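Local coordinates for odorant-binding protein 1F (Rattus norvegicus, PDB 3FIQ) that probably binds a wide variety of chemical odorants in the nasal epithelium, as a secreted carrier of the lipocalin family, at residues A[26-29]-A[33-36]; A[53-58]-A[64-69]; A[78-81]-A[85-88]. One frame throughout, in Å; residues are numbered along the deposited sequence.

Contact 1. Residues A[26-29]-A[33-36]; sequences VEKV and GSLR
R36 and V29 meet through the arginine's far end and a backbone carbonyl. R36 NH1 gives a hydrogen bond to V29 O at 2.9 Å, in the carbonyl plane and on a lone pair. The R36 chain runs fully extended from CG to NE and passes close by that oxygen. CG lies opposite the backbone N (chi1 -171°), which sends the guanidinium along V29 and lets the oxygen sit near its plane. One residue earlier, K28 O accepts from L35 N at 2.9 Å. G33 CA lies 3.4 Å from K28 O in a CA-H...O contact. A side chain at G33 would clash with the carbonyls of E27 and K28. Apolar contacts lie beside these bonds: V29 CG1 is 4.1 Å from L35 CB, and K28 CB is 4.0 Å from L35 CD1. Water 1 takes a hydrogen bond from K28 NZ at 2.8 Å and also bonds S34 OG.

Further out, K28 NZ forms a salt bridge with D106 and E27 one with K110. R36 NH1 also bonds Q147, and R36 NE bonds Y38 OH. V29 packs on I21 and A23, and L35 on V114. G33 to R36 form a type I beta turn, closed by R36 N to G33 O. The whole is a folded loop between strands 14-23 and 38-44, the long first connection characteristic of the lipocalin barrel.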
ATOM      1  N   VAL A  26      14.078   2.688   4.385  1.00  7.61           N
ATOM      2  CA  VAL A  26      14.066   1.875   3.173  1.00  7.38           C
ATOM      3  C   VAL A  26      14.069   0.387   3.455  1.00  8.85           C
ATOM      4  O   VAL A  26      13.543  -0.390   2.653  1.00  7.77           O
ATOM      5  CB  VAL A  26      15.249   2.238   2.197  1.00 11.72           C
ATOM      6  CG1 VAL A  26      16.520   1.865   2.744  1.00 11.32           C
ATOM      7  CG2 VAL A  26      15.016   1.645   0.838  1.00 13.65           C
ATOM      8  N   GLU A  27      14.693  -0.030   4.559  1.00  8.97           N
ATOM      9  CA  GLU A  27      14.742  -1.427   4.886  1.00  8.81           C
ATOM     10  C   GLU A  27      13.346  -2.002   5.021  1.00  7.23           C
ATOM     11  O   GLU A  27      13.149  -3.208   4.849  1.00  7.62           O
ATOM     12  CB  GLU A  27      15.549  -1.670   6.144  1.00  9.23           C
ATOM     13  CG  GLU A  27      14.940  -1.242   7.388  1.00 12.18           C
ATOM     14  CD  GLU A  27      15.099   0.247   7.712  1.00 15.89           C
ATOM     15  OE1 GLU A  27      15.731   1.078   6.952  1.00 19.59           O
ATOM     16  OE2 GLU A  27      14.606   0.495   8.839  1.00 18.85           O
ATOM     17  N   LYS A  28      12.342  -1.162   5.321  1.00  5.71           N
ATOM     18  CA  LYS A  28      11.010  -1.683   5.521  1.00  6.63           C
ATOM     19  C   LYS A  28      10.382  -2.066   4.208  1.00  5.51           C
ATOM     20  O   LYS A  28       9.454  -2.889   4.229  1.00  5.58           O
ATOM     21  CB  LYS A  28      10.132  -0.614   6.164  1.00  7.95           C
ATOM     22  CG  LYS A  28      10.501  -0.313   7.607  1.00 10.41           C
ATOM     23  CD  LYS A  28      10.117  -1.354   8.542  1.00 11.55           C
ATOM     24  CE  LYS A  28      10.395  -0.962   9.986  1.00 10.78           C
ATOM     25  NZ  LYS A  28      10.005  -2.093  10.856  1.00 12.16           N
ATOM     26  N   VAL A  29      10.824  -1.499   3.075  1.00  5.20           N
ATOM     27  CA  VAL A  29      10.178  -1.740   1.796  1.00  5.02           C
ATOM     28  C   VAL A  29      11.026  -2.354   0.723  1.00  5.66           C
ATOM     29  O   VAL A  29      10.521  -2.742  -0.327  1.00  6.10           O
ATOM     30  CB  VAL A  29       9.472  -0.449   1.269  1.00  5.22           C
ATOM     31  CG1 VAL A  29       8.382  -0.044   2.193  1.00  9.89           C
ATOM     32  CG2 VAL A  29      10.485   0.673   1.043  1.00  6.18           C
ATOM     33  N   GLY A  33      11.770  -6.732   3.300  1.00  6.84           N
ATOM     34  CA  GLY A  33      11.153  -5.813   4.211  1.00  7.11           C
ATOM     35  C   GLY A  33       9.779  -6.184   4.700  1.00  7.61           C
ATOM     36  O   GLY A  33       8.986  -6.644   3.882  1.00  7.50           O
ATOM     37  N   SER A  34       9.445  -5.797   5.943  1.00  6.56           N
ATOM     38  CA  SER A  34       8.150  -6.184   6.487  1.00  8.34           C
ATOM     39  C   SER A  34       6.964  -5.554   5.783  1.00  9.72           C
ATOM     40  O   SER A  34       5.866  -6.112   5.758  1.00  9.74           O
ATOM     41  CB  SER A  34       8.035  -5.861   8.003  1.00 10.59           C
ATOM     42  OG  SER A  34       8.364  -4.536   8.204  1.00 13.62           O
ATOM     43  N   LEU A  35       7.229  -4.387   5.202  1.00  6.92           N
ATOM     44  CA  LEU A  35       6.193  -3.643   4.508  1.00  5.90           C
ATOM     45  C   LEU A  35       6.240  -3.770   2.970  1.00  5.50           C
ATOM     46  O   LEU A  35       5.546  -2.972   2.267  1.00  6.64           O
ATOM     47  CB  LEU A  35       6.238  -2.175   4.978  1.00  4.72           C
ATOM     48  CG  LEU A  35       6.198  -1.958   6.493  1.00  8.65           C
ATOM     49  CD1 LEU A  35       6.210  -0.473   6.834  1.00  6.63           C
ATOM     50  CD2 LEU A  35       4.978  -2.659   7.069  1.00  7.09           C
ATOM     51  N   ARG A  36       7.046  -4.675   2.463  1.00  5.30           N
ATOM     52  CA  ARG A  36       7.116  -4.845   0.990  1.00  6.93           C
ATOM     53  C   ARG A  36       5.979  -5.765   0.573  1.00  4.58           C
ATOM     54  O   ARG A  36       6.175  -6.953   0.303  1.00  6.28           O
ATOM     55  CB  ARG A  36       8.434  -5.413   0.550  1.00  5.50           C
ATOM     56  CG  ARG A  36       8.665  -5.413  -0.941  1.00  5.13           C
ATOM     57  CD  ARG A  36       9.967  -5.988  -1.301  1.00  5.60           C
ATOM     58  NE  ARG A  36      10.206  -5.993  -2.771  1.00  7.35           N
ATOM     59  CZ  ARG A  36      10.807  -5.003  -3.456  1.00  6.11           C
ATOM     60  NH1 ARG A  36      11.251  -3.896  -2.867  1.00  5.94           N
ATOM     61  NH2 ARG A  36      11.059  -5.195  -4.780  1.00  8.59           N
TER
HETATM   62  O   HOH W   1       7.322  -2.675  10.331  1.00 12.46           O

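Contact 2. Residues A[53-58]-A[64-69]; sequences IIFNVK and QTHTVV. With EDO (1,2-ethanediol), chain E.
F55 and H66 carry the contact, with the histidine's CB set over one face of the phenylalanine ring. H66 CB lies 3.8 Å from the F55 ring centroid, a CH-pi contact offset toward the rim. The two rings are nearly parallel, with planes 20° apart. They are slid so far that they barely overlap, with centroids 5.4 Å apart. F55 CG stands between the backbone N and the carbonyl carbon (chi1 63°), and this brings the ring across to the other strand. V68 CG1 meets the same ring at its edge, 3.9 Å from F55 CE1. On the other side of the pair, V57 CG2 touches the edge of the H66 ring, 3.7 Å from NE2. H66 NE2 gives a hydrogen bond to Q64 OE1 at 2.7 Å, from above the amide plane, which helps to hold the imidazole in its orientation. V57 and Q64 lie side by side. With an alanine in place of F55, H66 CB would probably lose the ring beneath it and V68 CG1 its aromatic neighbour.

The opposite face holds I54, N56, T65 and T67. I54 CG2 meets T65 CG2 at 3.7 Å, and I54 CG1 lies alongside T67. T67 OG1 shares a hydrogen bond with O2 of a 1,2-ethanediol molecule, 2.8 Å away and probably from the crystallisation liquor.

Beneath the side chains, I53, F55 and V57 pair with V68, H66 and Q64 through six backbone hydrogen bonds; the H66 N to F55 O bond measures 2.8 Å. Y82 meets both the F55 and H66 rings edge-to-face. I53 packs on F39 of strand 38-44. This is an antiparallel beta hairpin of strands 50-59 and 62-72, two neighbouring staves of the lipocalin barrel.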
ATOM      1  N   ILE A  53      -7.591  -6.711   2.964  1.00  5.48           N
ATOM      2  CA  ILE A  53      -6.569  -6.657   1.938  1.00  5.43           C
ATOM      3  C   ILE A  53      -5.762  -7.939   2.018  1.00  5.49           C
ATOM      4  O   ILE A  53      -5.219  -8.261   3.041  1.00  6.00           O
ATOM      5  CB  ILE A  53      -5.674  -5.429   2.140  1.00  5.31           C
ATOM      6  CG1 ILE A  53      -6.491  -4.127   2.092  1.00  6.72           C
ATOM      7  CG2 ILE A  53      -4.568  -5.449   1.094  1.00  7.28           C
ATOM      8  CD1 ILE A  53      -5.627  -2.898   2.395  1.00  7.20           C
ATOM      9  N   ILE A  54      -5.663  -8.653   0.892  1.00  5.59           N
ATOM     10  CA  ILE A  54      -4.833  -9.863   0.803  1.00  5.71           C
ATOM     11  C   ILE A  54      -3.596  -9.433   0.021  1.00  5.93           C
ATOM     12  O   ILE A  54      -3.698  -8.762  -1.036  1.00  5.69           O
ATOM     13  CB  ILE A  54      -5.553 -10.995   0.072  1.00  5.90           C
ATOM     14  CG1 ILE A  54      -6.758 -11.422   0.911  1.00  7.43           C
ATOM     15  CG2 ILE A  54      -4.594 -12.179  -0.160  1.00  7.35           C
ATOM     16  CD1 ILE A  54      -7.707 -12.399   0.186  1.00 10.20           C
ATOM     17  N   PHE A  55      -2.425  -9.782   0.535  1.00  5.76           N
ATOM     18  CA  PHE A  55      -1.155  -9.451  -0.107  1.00  5.82           C
ATOM     19  C   PHE A  55      -0.136 -10.532   0.164  1.00  6.04           C
ATOM     20  O   PHE A  55      -0.326 -11.358   1.049  1.00  6.91           O
ATOM     21  CB  PHE A  55      -0.621  -8.100   0.396  1.00  6.79           C
ATOM     22  CG  PHE A  55      -0.292  -8.018   1.844  1.00  6.70           C
ATOM     23  CD1 PHE A  55      -1.254  -7.583   2.743  1.00  8.65           C
ATOM     24  CD2 PHE A  55       0.999  -8.251   2.324  1.00  5.79           C
ATOM     25  CE1 PHE A  55      -0.928  -7.459   4.128  1.00  9.24           C
ATOM     26  CE2 PHE A  55       1.312  -8.050   3.654  1.00  5.79           C
ATOM     27  CZ  PHE A  55       0.349  -7.692   4.568  1.00  5.65           C
ATOM     28  N   ASN A  56       0.880 -10.576  -0.656  1.00  6.20           N
ATOM     29  CA  ASN A  56       1.999 -11.477  -0.435  1.00  6.47           C
ATOM     30  C   ASN A  56       3.222 -10.709  -0.040  1.00  6.52           C
ATOM     31  O   ASN A  56       3.446  -9.585  -0.470  1.00  6.42           O
ATOM     32  CB  ASN A  56       2.313 -12.353  -1.693  1.00  6.75           C
ATOM     33  CG  ASN A  56       1.327 -13.455  -1.824  1.00 10.28           C
ATOM     34  OD1 ASN A  56       1.433 -14.480  -1.106  1.00  9.53           O
ATOM     35  ND2 ASN A  56       0.343 -13.254  -2.643  1.00  6.99           N
ATOM     36  N   VAL A  57       4.110 -11.380   0.708  1.00  6.75           N
ATOM     37  CA  VAL A  57       5.478 -10.938   0.871  1.00  6.95           C
ATOM     38  C   VAL A  57       6.287 -12.092   0.376  1.00  8.86           C
ATOM     39  O   VAL A  57       5.843 -13.225   0.392  1.00  8.80           O
ATOM     40  CB  VAL A  57       5.878 -10.557   2.355  1.00  8.71           C
ATOM     41  CG1 VAL A  57       5.095  -9.363   2.823  1.00  9.13           C
ATOM     42  CG2 VAL A  57       5.819 -11.732   3.296  1.00 11.32           C
ATOM     43  N   LYS A  58       7.463 -11.825  -0.145  1.00  7.63           N
ATOM     44  CA  LYS A  58       8.310 -12.881  -0.586  1.00  8.09           C
ATOM     45  C   LYS A  58       9.200 -13.249   0.566  1.00 11.43           C
ATOM     46  O   LYS A  58       9.796 -12.370   1.205  1.00 13.80           O
ATOM     47  CB  LYS A  58       9.164 -12.454  -1.755  1.00 13.72           C
ATOM     48  CG  LYS A  58       8.457 -12.090  -2.992  1.00 14.98           C
ATOM     49  CD  LYS A  58       7.694 -13.215  -3.631  1.00 23.79           C
ATOM     50  CE  LYS A  58       8.487 -14.539  -3.758  1.00 33.46           C
ATOM     51  NZ  LYS A  58       9.399 -14.740  -4.967  1.00 39.39           N
ATOM     52  N   GLN A  64       4.443 -15.743   0.644  1.00  7.69           N
ATOM     53  CA  GLN A  64       3.806 -15.875   1.951  1.00  7.54           C
ATOM     54  C   GLN A  64       2.634 -14.954   1.966  1.00  7.12           C
ATOM     55  O   GLN A  64       2.752 -13.728   1.936  1.00  6.89           O
ATOM     56  CB  GLN A  64       4.763 -15.530   3.047  1.00  8.23           C
ATOM     57  CG  GLN A  64       4.216 -15.687   4.438  1.00 11.31           C
ATOM     58  CD  GLN A  64       5.153 -15.172   5.577  1.00 15.30           C
ATOM     59  OE1 GLN A  64       5.437 -13.955   5.724  1.00 18.03           O
ATOM     60  NE2 GLN A  64       5.635 -16.130   6.406  1.00 18.16           N
ATOM     61  N   THR A  65       1.425 -15.536   1.966  1.00  7.06           N
ATOM     62  CA  THR A  65       0.215 -14.745   1.822  1.00  6.74           C
ATOM     63  C   THR A  65      -0.279 -14.272   3.191  1.00  6.57           C
ATOM     64  O   THR A  65      -0.320 -15.027   4.160  1.00  8.25           O
ATOM     65  CB  THR A  65      -0.893 -15.570   1.138  1.00  6.82           C
ATOM     66  OG1 THR A  65      -0.456 -16.054  -0.128  1.00  7.63           O
ATOM     67  CG2 THR A  65      -2.070 -14.695   0.811  1.00 10.39           C
ATOM     68  N   HIS A  66      -0.653 -13.010   3.238  1.00  6.30           N
ATOM     69  CA  HIS A  66      -1.186 -12.348   4.423  1.00  6.14           C
ATOM     70  C   HIS A  66      -2.522 -11.711   4.146  1.00  7.19           C
ATOM     71  O   HIS A  66      -2.855 -11.290   3.016  1.00  6.75           O
ATOM     72  CB  HIS A  66      -0.216 -11.232   4.841  1.00  6.05           C
ATOM     73  CG  HIS A  66       1.102 -11.725   5.325  1.00  6.28           C
ATOM     74  ND1 HIS A  66       1.287 -12.031   6.659  1.00  9.13           N
ATOM     75  CD2 HIS A  66       2.279 -11.961   4.718  1.00  6.47           C
ATOM     76  CE1 HIS A  66       2.534 -12.418   6.841  1.00 12.00           C
ATOM     77  NE2 HIS A  66       3.138 -12.453   5.669  1.00 10.16           N
ATOM     78  N   THR A  67      -3.327 -11.577   5.210  1.00  5.91           N
ATOM     79  CA  THR A  67      -4.541 -10.805   5.113  1.00  5.78           C
ATOM     80  C   THR A  67      -4.527  -9.849   6.279  1.00  6.57           C
ATOM     81  O   THR A  67      -4.208 -10.223   7.394  1.00  7.75           O
ATOM     82  CB  THR A  67      -5.828 -11.650   5.249  1.00  8.01           C
ATOM     83  OG1 THR A  67      -5.798 -12.700   4.312  1.00 11.26           O
ATOM     84  CG2 THR A  67      -7.020 -10.785   5.028  1.00  8.11           C
ATOM     85  N   VAL A  68      -4.895  -8.592   6.024  1.00  6.01           N
ATOM     86  CA  VAL A  68      -5.139  -7.606   7.096  1.00  5.50           C
ATOM     87  C   VAL A  68      -6.555  -7.125   6.916  1.00  6.80           C
ATOM     88  O   VAL A  68      -7.086  -7.090   5.804  1.00  7.53           O
ATOM     89  CB  VAL A  68      -4.191  -6.409   7.143  1.00  5.90           C
ATOM     90  CG1 VAL A  68      -2.849  -6.842   7.506  1.00 12.21           C
ATOM     91  CG2 VAL A  68      -4.137  -5.667   5.817  1.00  8.06           C
ATOM     92  N   VAL A  69      -7.206  -6.764   8.015  1.00  5.61           N
ATOM     93  CA  VAL A  69      -8.497  -6.112   7.985  1.00  5.64           C
ATOM     94  C   VAL A  69      -8.334  -4.725   8.532  1.00  5.77           C
ATOM     95  O   VAL A  69      -8.060  -4.537   9.685  1.00  7.64           O
ATOM     96  CB  VAL A  69      -9.546  -6.877   8.796  1.00 11.19           C
ATOM     97  CG1 VAL A  69     -10.934  -6.259   8.680  1.00  9.35           C
ATOM     98  CG2 VAL A  69      -9.618  -8.334   8.350  1.00 11.10           C
TER
HETATM   99  C1  EDO E 160      -4.452 -15.598   6.609  1.00 19.16           C
HETATM  100  O1  EDO E 160      -4.797 -14.306   7.066  1.00 21.59           O
HETATM  101  C2  EDO E 160      -3.420 -15.323   5.508  1.00 20.28           C
HETATM  102  O2  EDO E 160      -3.991 -14.792   4.244  1.00 24.25           O

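Contact 3. Residues A[78-81]-A[85-88]; sequences YTTD and RNYF
Y78 and F88 make the main nonpolar contact. Y78 CB sits over one face of the F88 ring, 3.5 Å from its centroid, in a CH-pi contact. The aromatic planes are 16° apart but slid, and overlap little. F88 CG lies between its backbone N and carbonyl carbon (chi1 69°), which swings the ring beneath Y78. T80 CG2 meets the edge of the F88 ring, 4.0 Å from CE1. F88 also packs on L51 and I53.

The backbone bonds are those of an antiparallel pair, two between Y78 and F88 and two between T80 and N86. T80 O takes a second donor from the same residue, N86 ND2 at 3.0 Å, from above the carbonyl plane. N86 ND2 also bonds Y82 O, and T80 OG1 bonds V69 O.

The charged pair is D81 and R85. R85 NH1 forms a salt bridge with D81 OD1 at 3.0 Å, coming from above the carboxylate plane. T79 CB lies over a guanidinium face, and T79 OG1 bonds H73.

Y78, T80, N86 and F88 are all buried on one face, where these bonds satisfy T80 OG1 and N86 ND2. The other face carries T79, Y87 and the ion pair; D81 is exposed, so solvent is likely to screen its charge partly.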
ATOM      1  N   TYR A  78      -7.931   4.121   8.069  1.00  5.79           N
ATOM      2  CA  TYR A  78      -8.121   2.735   8.508  1.00  5.72           C
ATOM      3  C   TYR A  78      -6.969   2.358   9.451  1.00  6.66           C
ATOM      4  O   TYR A  78      -5.812   2.739   9.228  1.00  6.49           O
ATOM      5  CB  TYR A  78      -7.998   1.840   7.259  1.00  6.20           C
ATOM      6  CG  TYR A  78      -9.152   1.978   6.352  1.00  5.75           C
ATOM      7  CD1 TYR A  78      -9.193   2.924   5.352  1.00  6.82           C
ATOM      8  CD2 TYR A  78     -10.232   1.095   6.464  1.00  5.80           C
ATOM      9  CE1 TYR A  78     -10.329   3.052   4.553  1.00  8.45           C
ATOM     10  CE2 TYR A  78     -11.345   1.189   5.632  1.00  8.33           C
ATOM     11  CZ  TYR A  78     -11.400   2.195   4.714  1.00  9.89           C
ATOM     12  OH  TYR A  78     -12.495   2.318   3.872  1.00 12.41           O
ATOM     13  N   THR A  79      -7.263   1.571  10.474  1.00  5.71           N
ATOM     14  CA  THR A  79      -6.234   0.970  11.304  1.00  5.73           C
ATOM     15  C   THR A  79      -6.190  -0.545  11.076  1.00  5.60           C
ATOM     16  O   THR A  79      -7.197  -1.200  10.879  1.00  6.55           O
ATOM     17  CB  THR A  79      -6.473   1.265  12.841  1.00  5.88           C
ATOM     18  OG1 THR A  79      -7.759   0.857  13.179  1.00  6.01           O
ATOM     19  CG2 THR A  79      -6.237   2.710  13.137  1.00  7.17           C
ATOM     20  N   THR A  80      -4.989  -1.063  11.201  1.00  5.54           N
ATOM     21  CA  THR A  80      -4.778  -2.503  11.276  1.00  5.55           C
ATOM     22  C   THR A  80      -3.424  -2.782  11.906  1.00  7.25           C
ATOM     23  O   THR A  80      -2.453  -2.057  11.775  1.00  7.01           O
ATOM     24  CB  THR A  80      -4.890  -3.210   9.881  1.00  7.74           C
ATOM     25  OG1 THR A  80      -4.952  -4.632  10.100  1.00  9.27           O
ATOM     26  CG2 THR A  80      -3.760  -2.814   8.969  1.00 11.18           C
ATOM     27  N   ASP A  81      -3.391  -3.908  12.576  1.00  6.52           N
ATOM     28  CA  ASP A  81      -2.149  -4.517  13.037  1.00  5.81           C
ATOM     29  C   ASP A  81      -1.511  -5.292  11.919  1.00  6.07           C
ATOM     30  O   ASP A  81      -2.172  -6.042  11.238  1.00 10.51           O
ATOM     31  CB  ASP A  81      -2.406  -5.433  14.238  1.00  6.00           C
ATOM     32  CG  ASP A  81      -2.976  -4.680  15.413  1.00 15.26           C
ATOM     33  OD1 ASP A  81      -2.521  -3.587  15.733  1.00 11.34           O
ATOM     34  OD2 ASP A  81      -4.005  -5.099  15.931  1.00 29.93           O
ATOM     35  N   ARG A  85       1.596  -1.356  14.298  1.00  7.47           N
ATOM     36  CA  ARG A  85       0.283  -0.716  14.134  1.00  6.82           C
ATOM     37  C   ARG A  85       0.325   0.141  12.858  1.00  6.17           C
ATOM     38  O   ARG A  85       1.319   0.850  12.639  1.00  7.28           O
ATOM     39  CB  ARG A  85      -0.042   0.173  15.364  1.00  7.45           C
ATOM     40  CG  ARG A  85      -1.460   0.836  15.317  1.00 10.20           C
ATOM     41  CD  ARG A  85      -2.489  -0.215  15.475  1.00 11.21           C
ATOM     42  NE  ARG A  85      -3.804   0.290  15.834  1.00  9.11           N
ATOM     43  CZ  ARG A  85      -4.896  -0.444  15.901  1.00  9.30           C
ATOM     44  NH1 ARG A  85      -4.857  -1.733  15.586  1.00 10.74           N
ATOM     45  NH2 ARG A  85      -6.061   0.132  16.207  1.00  8.72           N
ATOM     46  N   ASN A  86      -0.751   0.139  12.046  1.00  5.67           N
ATOM     47  CA  ASN A  86      -0.805   0.889  10.806  1.00  6.48           C
ATOM     48  C   ASN A  86      -2.025   1.789  10.816  1.00  5.75           C
ATOM     49  O   ASN A  86      -3.101   1.380  11.227  1.00  7.23           O
ATOM     50  CB  ASN A  86      -0.863  -0.088   9.600  1.00  5.44           C
ATOM     51  CG  ASN A  86       0.319  -0.998   9.606  1.00  5.51           C
ATOM     52  OD1 ASN A  86       1.370  -0.674   9.074  1.00  6.75           O
ATOM     53  ND2 ASN A  86       0.149  -2.176  10.255  1.00  5.86           N
ATOM     54  N   TYR A  87      -1.819   2.941  10.239  1.00  5.92           N
ATOM     55  CA  TYR A  87      -2.788   3.970  10.014  1.00  5.98           C
ATOM     56  C   TYR A  87      -2.700   4.379   8.522  1.00  6.80           C
ATOM     57  O   TYR A  87      -1.725   5.015   8.096  1.00  5.86           O
ATOM     58  CB  TYR A  87      -2.481   5.168  10.878  1.00  6.38           C
ATOM     59  CG  TYR A  87      -2.267   4.885  12.317  1.00  6.78           C
ATOM     60  CD1 TYR A  87      -1.018   4.579  12.807  1.00  5.96           C
ATOM     61  CD2 TYR A  87      -3.301   5.000  13.207  1.00  6.03           C
ATOM     62  CE1 TYR A  87      -0.811   4.330  14.136  1.00  8.83           C
ATOM     63  CE2 TYR A  87      -3.142   4.721  14.568  1.00  6.22           C
ATOM     64  CZ  TYR A  87      -1.877   4.399  15.023  1.00  9.28           C
ATOM     65  OH  TYR A  87      -1.642   4.153  16.323  1.00 13.21           O
ATOM     66  N   PHE A  88      -3.697   3.978   7.730  1.00  5.46           N
ATOM     67  CA  PHE A  88      -3.627   4.232   6.311  1.00  6.31           C
ATOM     68  C   PHE A  88      -4.830   4.919   5.731  1.00  7.70           C
ATOM     69  O   PHE A  88      -5.932   4.831   6.255  1.00  6.46           O
ATOM     70  CB  PHE A  88      -3.244   2.947   5.550  1.00  7.32           C
ATOM     71  CG  PHE A  88      -4.263   1.859   5.513  1.00  7.75           C
ATOM     72  CD1 PHE A  88      -4.270   0.822   6.452  1.00  6.58           C
ATOM     73  CD2 PHE A  88      -5.182   1.835   4.466  1.00  5.30           C
ATOM     74  CE1 PHE A  88      -5.190  -0.201   6.347  1.00  8.52           C
ATOM     75  CE2 PHE A  88      -6.097   0.801   4.375  1.00  6.35           C
ATOM     76  CZ  PHE A  88      -6.078  -0.214   5.271  1.00  6.52           C
TER

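Overall arrangement
The three contacts follow one another along the chain, contact 1 first and contact 3 last. Their centres lie 14 to 16 Å apart, each about 11 Å from the centre of the chain. Contacts 2 and 3 are hairpins of one curled antiparallel sheet, joined because strands 62-72 and 78-81 are neighbours in it. They touch where V68 CG1 meets D81 O at 3.9 Å and where I53 CD1 meets F88 CZ at 4.0 Å. Contact 1 belongs to the loop after strand 14-23. It touches contact 2 through R36 O and V57 CG1, but does not touch contact 3. Together they place a folded loop beside consecutive barrel hairpins, consistent with a lipocalin that holds small molecules inside its barrel.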